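Local structure of N utilization substance protein B homolog (Thermotoga maritima, 1TZV) at residues P4-R9 with A107-K112; E56-I61 with V84-T89; D62-R67 with K132-K137. The protein probably acts in transcription antitermination, binding the boxA sequence of ribosomal RNA operons and being required for transcription of those genes. All coordinates share one frame; numbering follows the deposited sequence.

How the contacts relate
From the N terminus, helix 5-19 begins contact 1, and that loop closes only about a hundred residues later on helix 100-114. Within this span, contact 2 closes a shorter loop from the start of helix 58-66 to helix 79-94. Contact 3 leaves from the same helix 58-66, directly after residues 56-61, and closes at the end of helix 117-134, so its loop crosses those of both other contacts. Helix 79-94 joins contacts 1 and 2, Val84 packing on Ala107 and Ile110, and Leu87 on Arg9. Contacts 2 and 3 meet through the Arg86-Asp62 salt bridge. Contacts 1 and 3 lie about 20 Å apart between centres, on opposite sides of the chain's centre.

Contact 1 of 3, residues P4-R9 with A107-K112; sequences PRRRMR and AIEIAK
Arg6 NE donates to Glu109 OE1 over 3.0 Å, using the syn lone pair of that oxygen, with an N-H...O angle of 150°. The guanidinium and carboxylate planes lie only 19° apart, so the acid meets the arginine at its edge, NE against OE1 and NH1 against OE2. The second pairing is weak, Arg6 NH1 to Glu109 OE2 at 3.4 Å, and a water helps it out: the water donates to Glu109 OE2 at 2.8 Å and accepts a weak bond from Arg6 NH1. Arg6 reaches this place by stretching out from CG to NE, its CG lying anti to the carbonyl carbon (chi1 -80°). The same NE forms a salt bridge with Glu106, one turn earlier on the partner helix. Two carboxylates therefore share one arginine, whose charge probably eases the crowding of their like charges.

Beside this polar pair the contact turns apolar. Arg9 bends at chi3, and its CD rests on Ile110 CD1 at 4.1 Å. Its guanidinium goes elsewhere, to a salt bridge with Glu91. An alanine in place of Glu109 removes the carboxylate that lines up with the edge of the Arg6 guanidinium, which would then probably be freer to swing, with Glu106 as its remaining acid.

Pro4 is the N-cap of helix 5-19, which opens with three arginines in a row. Such an arginine-rich start is consistent with RNA binding in the NusB family. In this all-helical fold the salt bridge joins helix 5-19 to helix 100-114, while helix 79-94 packs against both, Leu87 touching Arg9 and Val84 touching Ile110.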
ATOM      1  N   PRO A   4       9.156  11.479  -7.619  1.00 24.75           N
ATOM      2  CA  PRO A   4       9.076  11.347  -6.163  1.00 23.36           C
ATOM      3  C   PRO A   4       8.470  10.031  -5.675  1.00 19.57           C
ATOM      4  O   PRO A   4       7.649   9.399  -6.362  1.00 21.95           O
ATOM      5  CB  PRO A   4       8.269  12.579  -5.732  1.00 26.87           C
ATOM      6  CG  PRO A   4       7.464  12.913  -6.943  1.00 36.71           C
ATOM      7  CD  PRO A   4       8.387  12.638  -8.103  1.00 28.04           C
ATOM      8  N   ARG A   5       8.893   9.634  -4.484  1.00 20.96           N
ATOM      9  CA  ARG A   5       8.406   8.417  -3.853  1.00 22.30           C
ATOM     10  C   ARG A   5       6.882   8.425  -3.789  1.00 20.40           C
ATOM     11  O   ARG A   5       6.246   7.398  -4.006  1.00 19.63           O
ATOM     12  CB  ARG A   5       8.973   8.297  -2.438  1.00 22.69           C
ATOM     13  CG  ARG A   5       8.325   7.201  -1.585  1.00 23.40           C
ATOM     14  CD  ARG A   5       8.925   7.129  -0.178  1.00 26.41           C
ATOM     15  NE  ARG A   5       8.644   8.335   0.597  1.00 30.39           N
ATOM     16  CZ  ARG A   5       9.583   9.162   1.053  1.00 37.86           C
ATOM     17  NH1 ARG A   5       9.239  10.236   1.750  1.00 41.47           N
ATOM     18  NH2 ARG A   5      10.867   8.917   0.810  1.00 41.46           N
ATOM     19  N   ARG A   6       6.288   9.574  -3.478  1.00 19.91           N
ATOM     20  CA  ARG A   6       4.841   9.643  -3.392  1.00 18.36           C
ATOM     21  C   ARG A   6       4.146   9.272  -4.679  1.00 19.30           C
ATOM     22  O   ARG A   6       3.086   8.638  -4.642  1.00 17.81           O
ATOM     23  CB  ARG A   6       4.385  11.039  -2.978  1.00 18.95           C
ATOM     24  CG  ARG A   6       4.483  11.311  -1.495  1.00 25.97           C
ATOM     25  CD  ARG A   6       3.830  12.641  -1.162  1.00 22.14           C
ATOM     26  NE  ARG A   6       3.954  12.982   0.251  1.00 23.68           N
ATOM     27  CZ  ARG A   6       4.924  13.727   0.775  1.00 28.58           C
ATOM     28  NH1 ARG A   6       4.932  13.969   2.081  1.00 36.84           N
ATOM     29  NH2 ARG A   6       5.871  14.248   0.001  1.00 29.42           N
ATOM     30  N   ARG A   7       4.702   9.678  -5.817  1.00 19.34           N
ATOM     31  CA  ARG A   7       4.087   9.367  -7.100  1.00 17.63           C
ATOM     32  C   ARG A   7       4.307   7.897  -7.467  1.00 18.29           C
ATOM     33  O   ARG A   7       3.413   7.251  -8.018  1.00 17.24           O
ATOM     34  CB  ARG A   7       4.616  10.310  -8.203  1.00 20.53           C
ATOM     35  CG  ARG A   7       3.841  10.212  -9.514  1.00 23.80           C
ATOM     36  CD  ARG A   7       3.978  11.451 -10.422  1.00 25.06           C
ATOM     37  NE  ARG A   7       3.129  11.301 -11.604  1.00 30.59           N
ATOM     38  CZ  ARG A   7       3.545  10.857 -12.787  1.00 24.09           C
ATOM     39  NH1 ARG A   7       2.684  10.736 -13.791  1.00 26.37           N
ATOM     40  NH2 ARG A   7       4.823  10.563 -12.979  1.00 27.17           N
ATOM     41  N   MET A   8       5.489   7.380  -7.165  1.00 17.27           N
ATOM     42  CA  MET A   8       5.793   5.974  -7.415  1.00 16.60           C
ATOM     43  C   MET A   8       4.770   5.144  -6.620  1.00 17.06           C
ATOM     44  O   MET A   8       4.131   4.247  -7.177  1.00 16.69           O
ATOM     45  CB  MET A   8       7.221   5.668  -6.931  1.00 16.45           C
ATOM     46  CG  MET A   8       7.681   4.207  -7.027  1.00 18.51           C
ATOM     47  SD  MET A   8       7.007   3.058  -5.805  1.00 18.03           S
ATOM     48  CE  MET A   8       7.821   3.647  -4.301  1.00 20.09           C
ATOM     49  N   ARG A   9       4.604   5.454  -5.332  1.00 15.83           N
ATOM     50  CA  ARG A   9       3.683   4.703  -4.493  1.00 15.46           C
ATOM     51  C   ARG A   9       2.243   4.833  -4.956  1.00 15.60           C
ATOM     52  O   ARG A   9       1.476   3.864  -4.862  1.00 15.70           O
ATOM     53  CB  ARG A   9       3.788   5.129  -3.026  1.00 14.30           C
ATOM     54  CG  ARG A   9       3.073   4.174  -2.092  1.00 17.94           C
ATOM     55  CD  ARG A   9       3.005   4.690  -0.676  1.00 17.75           C
ATOM     56  NE  ARG A   9       4.293   4.742   0.009  1.00 18.59           N
ATOM     57  CZ  ARG A   9       4.968   5.858   0.240  1.00 19.93           C
ATOM     58  NH1 ARG A   9       4.508   7.031  -0.175  1.00 19.41           N
ATOM     59  NH2 ARG A   9       6.075   5.808   0.959  1.00 20.18           N
ATOM     60  N   ALA A 107       0.483   6.711   3.834  1.00 15.38           N
ATOM     61  CA  ALA A 107      -0.667   5.832   3.624  1.00 16.02           C
ATOM     62  C   ALA A 107      -1.922   6.625   4.024  1.00 16.75           C
ATOM     63  O   ALA A 107      -2.945   6.582   3.337  1.00 17.11           O
ATOM     64  CB  ALA A 107      -0.540   4.591   4.482  1.00 16.86           C
ATOM     65  N   ILE A 108      -1.869   7.334   5.144  1.00 15.79           N
ATOM     66  CA  ILE A 108      -2.987   8.151   5.597  1.00 17.36           C
ATOM     67  C   ILE A 108      -3.325   9.179   4.512  1.00 16.53           C
ATOM     68  O   ILE A 108      -4.510   9.441   4.256  1.00 16.11           O
ATOM     69  CB  ILE A 108      -2.630   8.899   6.916  1.00 17.37           C
ATOM     70  CG1 ILE A 108      -2.536   7.911   8.079  1.00 18.84           C
ATOM     71  CG2 ILE A 108      -3.662   9.989   7.220  1.00 18.15           C
ATOM     72  CD1 ILE A 108      -1.809   8.503   9.296  1.00 19.70           C
ATOM     73  N   GLU A 109      -2.317   9.777   3.891  1.00 14.88           N
ATOM     74  CA  GLU A 109      -2.548  10.758   2.824  1.00 16.29           C
ATOM     75  C   GLU A 109      -3.347  10.130   1.685  1.00 16.21           C
ATOM     76  O   GLU A 109      -4.275  10.770   1.151  1.00 17.13           O
ATOM     77  CB  GLU A 109      -1.229  11.281   2.244  1.00 18.24           C
ATOM     78  CG  GLU A 109      -0.449  12.306   3.075  1.00 25.29           C
ATOM     79  CD  GLU A 109       0.955  12.576   2.497  1.00 39.53           C
ATOM     80  OE1 GLU A 109       1.213  12.218   1.322  1.00 37.81           O
ATOM     81  OE2 GLU A 109       1.805  13.151   3.214  1.00 34.95           O
ATOM     82  N   ILE A 110      -3.008   8.907   1.282  1.00 16.07           N
ATOM     83  CA  ILE A 110      -3.749   8.270   0.199  1.00 15.27           C
ATOM     84  C   ILE A 110      -5.178   7.994   0.636  1.00 16.99           C
ATOM     85  O   ILE A 110      -6.121   8.235  -0.124  1.00 16.65           O
ATOM     86  CB  ILE A 110      -3.062   6.960  -0.257  1.00 14.13           C
ATOM     87  CG1 ILE A 110      -1.658   7.271  -0.796  1.00 16.58           C
ATOM     88  CG2 ILE A 110      -3.907   6.286  -1.368  1.00 15.75           C
ATOM     89  CD1 ILE A 110      -0.854   6.004  -1.203  1.00 16.66           C
ATOM     90  N   ALA A 111      -5.368   7.497   1.850  1.00 14.21           N
ATOM     91  CA  ALA A 111      -6.710   7.215   2.340  1.00 15.68           C
ATOM     92  C   ALA A 111      -7.553   8.483   2.370  1.00 15.86           C
ATOM     93  O   ALA A 111      -8.731   8.440   2.012  1.00 15.77           O
ATOM     94  CB  ALA A 111      -6.650   6.598   3.733  1.00 15.26           C
ATOM     95  N   LYS A 112      -6.977   9.603   2.778  1.00 16.13           N
ATOM     96  CA  LYS A 112      -7.727  10.862   2.822  1.00 16.51           C
ATOM     97  C   LYS A 112      -8.006  11.382   1.415  1.00 20.94           C
ATOM     98  O   LYS A 112      -9.081  11.936   1.146  1.00 20.68           O
ATOM     99  CB  LYS A 112      -6.951  11.905   3.616  1.00 18.87           C
ATOM    100  CG  LYS A 112      -6.955  11.628   5.096  1.00 20.31           C
ATOM    101  CD  LYS A 112      -6.237  12.739   5.860  1.00 26.14           C
ATOM    102  CE  LYS A 112      -6.346  12.537   7.357  1.00 36.68           C
ATOM    103  NZ  LYS A 112      -5.761  13.699   8.086  1.00 41.63           N
TER
HETATM  104  O   HOH W   1       3.795  13.237   5.140  0.91 39.50           O

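Contact 2 of 3, residues E56-I61 with V84-T89; sequences ENLSMI and VLRLAT
This is a largely apolar helix-helix contact, made where Leu58 and Ile61, on the first turn of helix 58-66, meet Arg86 and Thr89 in the middle of helix 79-94. No hydrogen bond crosses between the two segments. The backbones come close, with Ile61 CA 6.4 Å from Arg86 CA, and the methyl group CG2 of Ile61 fills the space between. That methyl sits anti to its own backbone nitrogen and touches the main chain of Arg86, at 3.9 Å from CA, then leans on Thr89 CB at 4.1 Å.

Leu58 works further out. Its CD1 lies over one face of the Arg86 guanidinium, 3.6 Å from NE, while the arginine chain runs extended from CG to NE beside it. The methyl covers the flat face and leaves the N-H groups to point elsewhere: NE forms a salt bridge with Asp62, the residue that follows Ile61. Helix 58-66 thus gives Arg86 both an apolar lid and a counter-charge.

Thr89 turns its hydroxyl back into its own helix, OG1 donating to Leu85 O at 2.8 Å. The backbone N of Thr89 reaches the same oxygen from the opposite face of the carbonyl plane. With OG1 so engaged, the apolar CB and CG2 are what Thr89 presents to Ile61.

Helix 79-94 is surrounded in the NusB fold: helix 5-19 packs against Leu87, helix 100-114 against Val84 and Ala88, and helix 117-134 against Leu85 and Thr89.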
ATOM      1  N   GLU A  56       2.788 -11.568  -4.411  0.50 21.70           N
ATOM      2  CA  GLU A  56       3.432 -12.756  -3.848  0.50 25.68           C
ATOM      3  C   GLU A  56       3.093 -13.012  -2.385  0.50 27.84           C
ATOM      4  O   GLU A  56       3.064 -14.159  -1.938  0.50 27.44           O
ATOM      5  CB  GLU A  56       4.957 -12.634  -3.998  0.50 28.30           C
ATOM      6  CG  GLU A  56       5.785 -13.430  -2.982  0.50 35.69           C
ATOM      7  CD  GLU A  56       5.693 -14.936  -3.161  0.50 44.58           C
ATOM      8  OE1 GLU A  56       6.200 -15.666  -2.282  0.50 45.59           O
ATOM      9  OE2 GLU A  56       5.124 -15.394  -4.175  0.50 47.47           O
ATOM     10  N   ASN A  57       2.832 -11.946  -1.641  1.00 20.70           N
ATOM     11  CA  ASN A  57       2.534 -12.067  -0.216  1.00 21.13           C
ATOM     12  C   ASN A  57       1.081 -11.679   0.138  1.00 16.96           C
ATOM     13  O   ASN A  57       0.786 -11.441   1.305  1.00 18.58           O
ATOM     14  CB  ASN A  57       3.497 -11.171   0.571  1.00 21.27           C
ATOM     15  CG  ASN A  57       4.956 -11.604   0.454  1.00 26.72           C
ATOM     16  OD1 ASN A  57       5.380 -12.579   1.080  1.00 30.00           O
ATOM     17  ND2 ASN A  57       5.729 -10.872  -0.340  1.00 29.91           N
ATOM     18  N   LEU A  58       0.180 -11.656  -0.837  1.00 19.17           N
ATOM     19  CA  LEU A  58      -1.185 -11.189  -0.577  1.00 17.73           C
ATOM     20  C   LEU A  58      -1.905 -11.883   0.571  1.00 20.77           C
ATOM     21  O   LEU A  58      -2.494 -11.226   1.423  1.00 18.51           O
ATOM     22  CB  LEU A  58      -2.042 -11.280  -1.844  1.00 21.20           C
ATOM     23  CG  LEU A  58      -3.366 -10.518  -1.729  1.00 18.70           C
ATOM     24  CD1 LEU A  58      -3.095  -9.043  -1.506  1.00 22.14           C
ATOM     25  CD2 LEU A  58      -4.205 -10.725  -2.977  1.00 26.39           C
ATOM     26  N   SER A  59      -1.866 -13.210   0.606  1.00 20.59           N
ATOM     27  CA  SER A  59      -2.541 -13.944   1.674  1.00 20.82           C
ATOM     28  C   SER A  59      -1.990 -13.589   3.043  1.00 18.08           C
ATOM     29  O   SER A  59      -2.752 -13.349   3.983  1.00 18.73           O
ATOM     30  CB  SER A  59      -2.407 -15.455   1.455  1.00 24.37           C
ATOM     31  OG  SER A  59      -3.088 -15.856   0.284  1.00 35.29           O
ATOM     32  N   MET A  60      -0.669 -13.578   3.171  1.00 17.67           N
ATOM     33  CA  MET A  60      -0.051 -13.258   4.445  1.00 19.57           C
ATOM     34  C   MET A  60      -0.371 -11.813   4.851  1.00 18.22           C
ATOM     35  O   MET A  60      -0.646 -11.532   6.008  1.00 17.94           O
ATOM     36  CB  MET A  60       1.461 -13.489   4.349  1.00 24.90           C
ATOM     37  CG  MET A  60       2.249 -13.104   5.582  1.00 23.29           C
ATOM     38  SD  MET A  60       2.646 -11.350   5.550  1.00 29.93           S
ATOM     39  CE  MET A  60       3.974 -11.327   4.400  1.00 35.39           C
ATOM     40  N   ILE A  61      -0.346 -10.900   3.884  1.00 17.35           N
ATOM     41  CA  ILE A  61      -0.640  -9.488   4.160  1.00 16.73           C
ATOM     42  C   ILE A  61      -2.101  -9.316   4.606  1.00 14.50           C
ATOM     43  O   ILE A  61      -2.376  -8.675   5.632  1.00 15.81           O
ATOM     44  CB  ILE A  61      -0.336  -8.617   2.905  1.00 15.35           C
ATOM     45  CG1 ILE A  61       1.174  -8.522   2.702  1.00 18.00           C
ATOM     46  CG2 ILE A  61      -0.926  -7.223   3.053  1.00 16.66           C
ATOM     47  CD1 ILE A  61       1.554  -7.985   1.346  1.00 18.28           C
ATOM     48  N   VAL A  84      -4.999   0.538   0.549  1.00 12.82           N
ATOM     49  CA  VAL A  84      -4.018   1.370   1.241  1.00 13.28           C
ATOM     50  C   VAL A  84      -3.426   0.489   2.364  1.00 12.44           C
ATOM     51  O   VAL A  84      -2.205   0.505   2.586  1.00 12.48           O
ATOM     52  CB  VAL A  84      -4.664   2.627   1.865  1.00 13.30           C
ATOM     53  CG1 VAL A  84      -3.707   3.270   2.911  1.00 14.23           C
ATOM     54  CG2 VAL A  84      -4.960   3.628   0.767  1.00 14.94           C
ATOM     55  N   LEU A  85      -4.243  -0.276   3.073  1.00 12.24           N
ATOM     56  CA  LEU A  85      -3.715  -1.126   4.138  1.00 13.61           C
ATOM     57  C   LEU A  85      -2.781  -2.191   3.578  1.00 12.31           C
ATOM     58  O   LEU A  85      -1.719  -2.467   4.154  1.00 13.34           O
ATOM     59  CB  LEU A  85      -4.858  -1.751   4.948  1.00 14.01           C
ATOM     60  CG  LEU A  85      -5.616  -0.747   5.830  1.00 13.70           C
ATOM     61  CD1 LEU A  85      -6.833  -1.444   6.456  1.00 15.91           C
ATOM     62  CD2 LEU A  85      -4.708  -0.185   6.939  1.00 15.13           C
ATOM     63  N   ARG A  86      -3.127  -2.796   2.450  1.00 13.26           N
ATOM     64  CA  ARG A  86      -2.254  -3.803   1.836  1.00 12.71           C
ATOM     65  C   ARG A  86      -0.908  -3.189   1.444  1.00 12.56           C
ATOM     66  O   ARG A  86       0.163  -3.744   1.741  1.00 13.62           O
ATOM     67  CB  ARG A  86      -2.893  -4.401   0.576  1.00 14.19           C
ATOM     68  CG  ARG A  86      -4.014  -5.359   0.852  1.00 13.50           C
ATOM     69  CD  ARG A  86      -4.799  -5.589  -0.416  1.00 15.69           C
ATOM     70  NE  ARG A  86      -5.602  -6.806  -0.305  1.00 14.63           N
ATOM     71  CZ  ARG A  86      -6.568  -7.141  -1.158  1.00 15.15           C
ATOM     72  NH1 ARG A  86      -7.215  -8.288  -1.002  1.00 15.42           N
ATOM     73  NH2 ARG A  86      -6.914  -6.303  -2.130  1.00 16.41           N
ATOM     74  N   LEU A  87      -0.958  -2.049   0.772  0.50 13.98           N
ATOM     75  CA  LEU A  87       0.240  -1.353   0.311  0.50 13.59           C
ATOM     76  C   LEU A  87       1.153  -0.941   1.468  0.50 13.26           C
ATOM     77  O   LEU A  87       2.379  -1.170   1.443  0.50 15.43           O
ATOM     78  CB  LEU A  87      -0.181  -0.124  -0.514  0.50 16.05           C
ATOM     79  CG  LEU A  87       0.884   0.868  -0.997  0.50 19.34           C
ATOM     80  CD1 LEU A  87       2.070   0.145  -1.608  0.50 21.46           C
ATOM     81  CD2 LEU A  87       0.249   1.803  -2.020  0.50 27.73           C
ATOM     82  N   ALA A  88       0.568  -0.329   2.487  1.00 13.14           N
ATOM     83  CA  ALA A  88       1.331   0.107   3.655  1.00 13.00           C
ATOM     84  C   ALA A  88       1.903  -1.072   4.439  1.00 12.76           C
ATOM     85  O   ALA A  88       3.035  -0.970   4.946  1.00 14.83           O
ATOM     86  CB  ALA A  88       0.449   0.968   4.584  1.00 13.01           C
ATOM     87  N   THR A  89       1.158  -2.167   4.579  1.00 12.90           N
ATOM     88  CA  THR A  89       1.652  -3.336   5.318  1.00 14.29           C
ATOM     89  C   THR A  89       2.829  -3.937   4.549  1.00 14.31           C
ATOM     90  O   THR A  89       3.861  -4.288   5.149  1.00 15.85           O
ATOM     91  CB  THR A  89       0.512  -4.352   5.534  1.00 14.31           C
ATOM     92  OG1 THR A  89      -0.489  -3.726   6.343  1.00 14.64           O
ATOM     93  CG2 THR A  89       1.000  -5.611   6.288  1.00 13.94           C
TER

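Contact 3 of 3, residues D62-R67 with K132-K137; sequences DDLISR and KEHAPK
Leu64 and His134 mark the nearest approach of the two backbones, with their CA atoms 9.6 Å apart, so side chains alone bridge the gap. In the all-helical NusB fold this joins the C-terminal part of helix 58-66 to that of helix 117-134.

Arg67 adds a looser fringe. It and Asp63 were each modelled in two conformers, so their mutual salt bridge, one helical turn apart, describes one state only. In that state, and therefore tentatively, Leu64 CD1 lies over a face of the Arg67 guanidinium, and Arg67 NH1 comes obliquely to 4.4 Å from His134 NE2.

The heart of the contact is firmer, a CH-pi interaction between Leu64 and His134. CG of Leu64 lies anti to the backbone nitrogen (chi1 177°), and the next torsion, chi2 55°, turns CD1 rather than CD2 to the ring. Leu64 also packs against Thr89 and Leu93 of helix 79-94. The His134 side chain also touches Tyr68, and its ND1 makes a weak hydrogen bond to Ile130 O in its own helix. Leu64 CD1 stands over one face of the His134 imidazole, 3.8 Å from the ring centroid and 22° off the normal. The methyl is displaced toward the rim, which brings His134 CE1 nearest to Leu64 CD1, at 3.6 Å.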
ATOM      1  N   ASP A  62      -3.038  -9.890   3.853  1.00 14.90           N
ATOM      2  CA  ASP A  62      -4.454  -9.780   4.205  1.00 14.92           C
ATOM      3  C   ASP A  62      -4.740 -10.419   5.567  1.00 14.23           C
ATOM      4  O   ASP A  62      -5.464  -9.852   6.386  1.00 16.35           O
ATOM      5  CB  ASP A  62      -5.332 -10.453   3.137  1.00 14.09           C
ATOM      6  CG  ASP A  62      -5.490  -9.612   1.894  1.00 14.79           C
ATOM      7  OD1 ASP A  62      -4.920  -8.499   1.821  1.00 15.38           O
ATOM      8  OD2 ASP A  62      -6.209 -10.068   0.960  1.00 17.92           O
ATOM      9  N   ASP A  63      -4.162 -11.596   5.795  0.50 17.39           N
ATOM     10  CA  ASP A  63      -4.337 -12.315   7.057  0.50 18.55           C
ATOM     11  C   ASP A  63      -3.837 -11.483   8.233  0.50 16.86           C
ATOM     12  O   ASP A  63      -4.458 -11.452   9.294  0.50 18.88           O
ATOM     13  CB  ASP A  63      -3.603 -13.668   6.982  0.50 22.84           C
ATOM     14  CG  ASP A  63      -2.976 -14.093   8.311  0.50 29.25           C
ATOM     15  OD1 ASP A  63      -3.083 -15.288   8.652  0.50 39.17           O
ATOM     16  OD2 ASP A  63      -2.357 -13.259   9.004  0.50 36.23           O
ATOM     17  N   LEU A  64      -2.716 -10.804   8.041  1.00 17.25           N
ATOM     18  CA  LEU A  64      -2.141  -9.981   9.095  1.00 15.58           C
ATOM     19  C   LEU A  64      -3.050  -8.769   9.376  1.00 18.53           C
ATOM     20  O   LEU A  64      -3.370  -8.482  10.526  1.00 18.03           O
ATOM     21  CB  LEU A  64      -0.736  -9.512   8.702  1.00 18.51           C
ATOM     22  CG  LEU A  64      -0.046  -8.577   9.711  1.00 20.59           C
ATOM     23  CD1 LEU A  64      -0.008  -9.213  11.102  1.00 23.55           C
ATOM     24  CD2 LEU A  64       1.347  -8.254   9.229  1.00 21.38           C
ATOM     25  N   ILE A  65      -3.484  -8.066   8.332  1.00 16.95           N
ATOM     26  CA  ILE A  65      -4.360  -6.914   8.529  1.00 16.19           C
ATOM     27  C   ILE A  65      -5.639  -7.321   9.267  1.00 14.81           C
ATOM     28  O   ILE A  65      -6.104  -6.622  10.176  1.00 17.00           O
ATOM     29  CB  ILE A  65      -4.750  -6.286   7.163  1.00 14.38           C
ATOM     30  CG1 ILE A  65      -3.510  -5.691   6.502  1.00 16.71           C
ATOM     31  CG2 ILE A  65      -5.802  -5.206   7.360  1.00 15.63           C
ATOM     32  CD1 ILE A  65      -3.700  -5.479   4.999  1.00 15.30           C
ATOM     33  N   SER A  66      -6.190  -8.469   8.894  1.00 17.20           N
ATOM     34  CA  SER A  66      -7.424  -8.949   9.496  1.00 18.43           C
ATOM     35  C   SER A  66      -7.317  -9.170  11.011  1.00 18.44           C
ATOM     36  O   SER A  66      -8.334  -9.146  11.707  1.00 20.89           O
ATOM     37  CB  SER A  66      -7.887 -10.224   8.786  1.00 19.04           C
ATOM     38  OG  SER A  66      -8.267  -9.945   7.435  1.00 20.62           O
ATOM     39  N   ARG A  67      -6.105  -9.379  11.517  0.50 19.54           N
ATOM     40  CA  ARG A  67      -5.926  -9.577  12.955  0.50 22.00           C
ATOM     41  C   ARG A  67      -6.159  -8.282  13.732  0.50 25.00           C
ATOM     42  O   ARG A  67      -6.166  -8.280  14.966  0.50 26.81           O
ATOM     43  CB  ARG A  67      -4.523 -10.101  13.252  0.50 25.84           C
ATOM     44  CG  ARG A  67      -4.270 -11.505  12.747  0.50 28.84           C
ATOM     45  CD  ARG A  67      -2.846 -11.916  13.051  0.50 34.11           C
ATOM     46  NE  ARG A  67      -2.245 -12.650  11.945  0.50 40.69           N
ATOM     47  CZ  ARG A  67      -0.957 -12.958  11.875  0.50 41.82           C
ATOM     48  NH1 ARG A  67      -0.135 -12.597  12.852  0.50 40.63           N
ATOM     49  NH2 ARG A  67      -0.489 -13.616  10.825  0.50 46.86           N
ATOM     50  N   LYS A 132       3.525  -1.240  15.505  1.00 18.32           N
ATOM     51  CA  LYS A 132       4.110  -1.418  16.829  1.00 19.56           C
ATOM     52  C   LYS A 132       4.342  -2.880  17.164  1.00 20.40           C
ATOM     53  O   LYS A 132       5.134  -3.197  18.068  1.00 20.21           O
ATOM     54  CB  LYS A 132       3.260  -0.736  17.896  1.00 23.02           C
ATOM     55  CG  LYS A 132       1.954  -1.399  18.211  1.00 23.83           C
ATOM     56  CD  LYS A 132       1.231  -0.605  19.294  1.00 28.99           C
ATOM     57  CE  LYS A 132       1.184   0.881  18.959  1.00 40.15           C
ATOM     58  N   GLU A 133       3.699  -3.786  16.430  1.00 18.31           N
ATOM     59  CA  GLU A 133       3.876  -5.207  16.695  1.00 20.08           C
ATOM     60  C   GLU A 133       4.642  -5.931  15.594  1.00 16.91           C
ATOM     61  O   GLU A 133       5.104  -7.056  15.811  1.00 20.68           O
ATOM     62  CB  GLU A 133       2.514  -5.887  16.898  1.00 22.13           C
ATOM     63  CG  GLU A 133       1.748  -5.303  18.068  1.00 22.16           C
ATOM     64  CD  GLU A 133       0.448  -6.020  18.350  1.00 24.47           C
ATOM     65  OE1 GLU A 133      -0.016  -6.796  17.492  1.00 27.40           O
ATOM     66  OE2 GLU A 133      -0.121  -5.793  19.440  1.00 32.30           O
ATOM     67  N   HIS A 134       4.827  -5.277  14.449  1.00 19.25           N
ATOM     68  CA  HIS A 134       5.479  -5.914  13.309  1.00 16.40           C
ATOM     69  C   HIS A 134       6.541  -5.175  12.557  1.00 19.22           C
ATOM     70  O   HIS A 134       7.104  -5.714  11.602  1.00 21.98           O
ATOM     71  CB  HIS A 134       4.405  -6.377  12.328  1.00 20.84           C
ATOM     72  CG  HIS A 134       3.540  -7.446  12.894  1.00 21.24           C
ATOM     73  ND1 HIS A 134       2.342  -7.188  13.526  1.00 25.06           N
ATOM     74  CD2 HIS A 134       3.746  -8.781  13.010  1.00 25.58           C
ATOM     75  CE1 HIS A 134       1.850  -8.317  14.007  1.00 21.30           C
ATOM     76  NE2 HIS A 134       2.682  -9.296  13.709  1.00 32.10           N
ATOM     77  N   ALA A 135       6.835  -3.947  12.952  1.00 19.09           N
ATOM     78  CA  ALA A 135       7.889  -3.226  12.276  1.00 20.06           C
ATOM     79  C   ALA A 135       9.183  -4.016  12.450  1.00 20.94           C
ATOM     80  O   ALA A 135       9.530  -4.444  13.567  1.00 20.29           O
ATOM     81  CB  ALA A 135       8.038  -1.842  12.873  1.00 22.20           C
ATOM     82  N   PRO A 136       9.912  -4.236  11.356  1.00 20.43           N
ATOM     83  CA  PRO A 136      11.165  -4.987  11.481  1.00 20.52           C
ATOM     84  C   PRO A 136      12.178  -4.181  12.288  1.00 22.10           C
ATOM     85  O   PRO A 136      12.192  -2.936  12.258  1.00 19.19           O
ATOM     86  CB  PRO A 136      11.588  -5.214  10.024  1.00 21.96           C
ATOM     87  CG  PRO A 136      10.939  -4.056   9.290  1.00 23.64           C
ATOM     88  CD  PRO A 136       9.606  -3.922   9.949  1.00 18.87           C
ATOM     89  N   LYS A 137      13.032  -4.901  13.015  1.00 20.87           N
ATOM     90  CA  LYS A 137      14.023  -4.246  13.859  1.00 20.03           C
ATOM     91  C   LYS A 137      14.932  -3.231  13.164  1.00 20.41           C
ATOM     92  O   LYS A 137      15.421  -2.302  13.791  1.00 21.37           O
ATOM     93  CB  LYS A 137      14.856  -5.302  14.598  1.00 26.44           C
ATOM     94  CG  LYS A 137      15.597  -6.260  13.700  1.00 24.23           C
ATOM     95  CD  LYS A 137      16.231  -7.378  14.519  1.00 24.99           C
ATOM     96  CE  LYS A 137      17.001  -8.312  13.615  1.00 25.19           C
ATOM     97  NZ  LYS A 137      17.540  -9.484  14.371  1.00 26.05           N
TER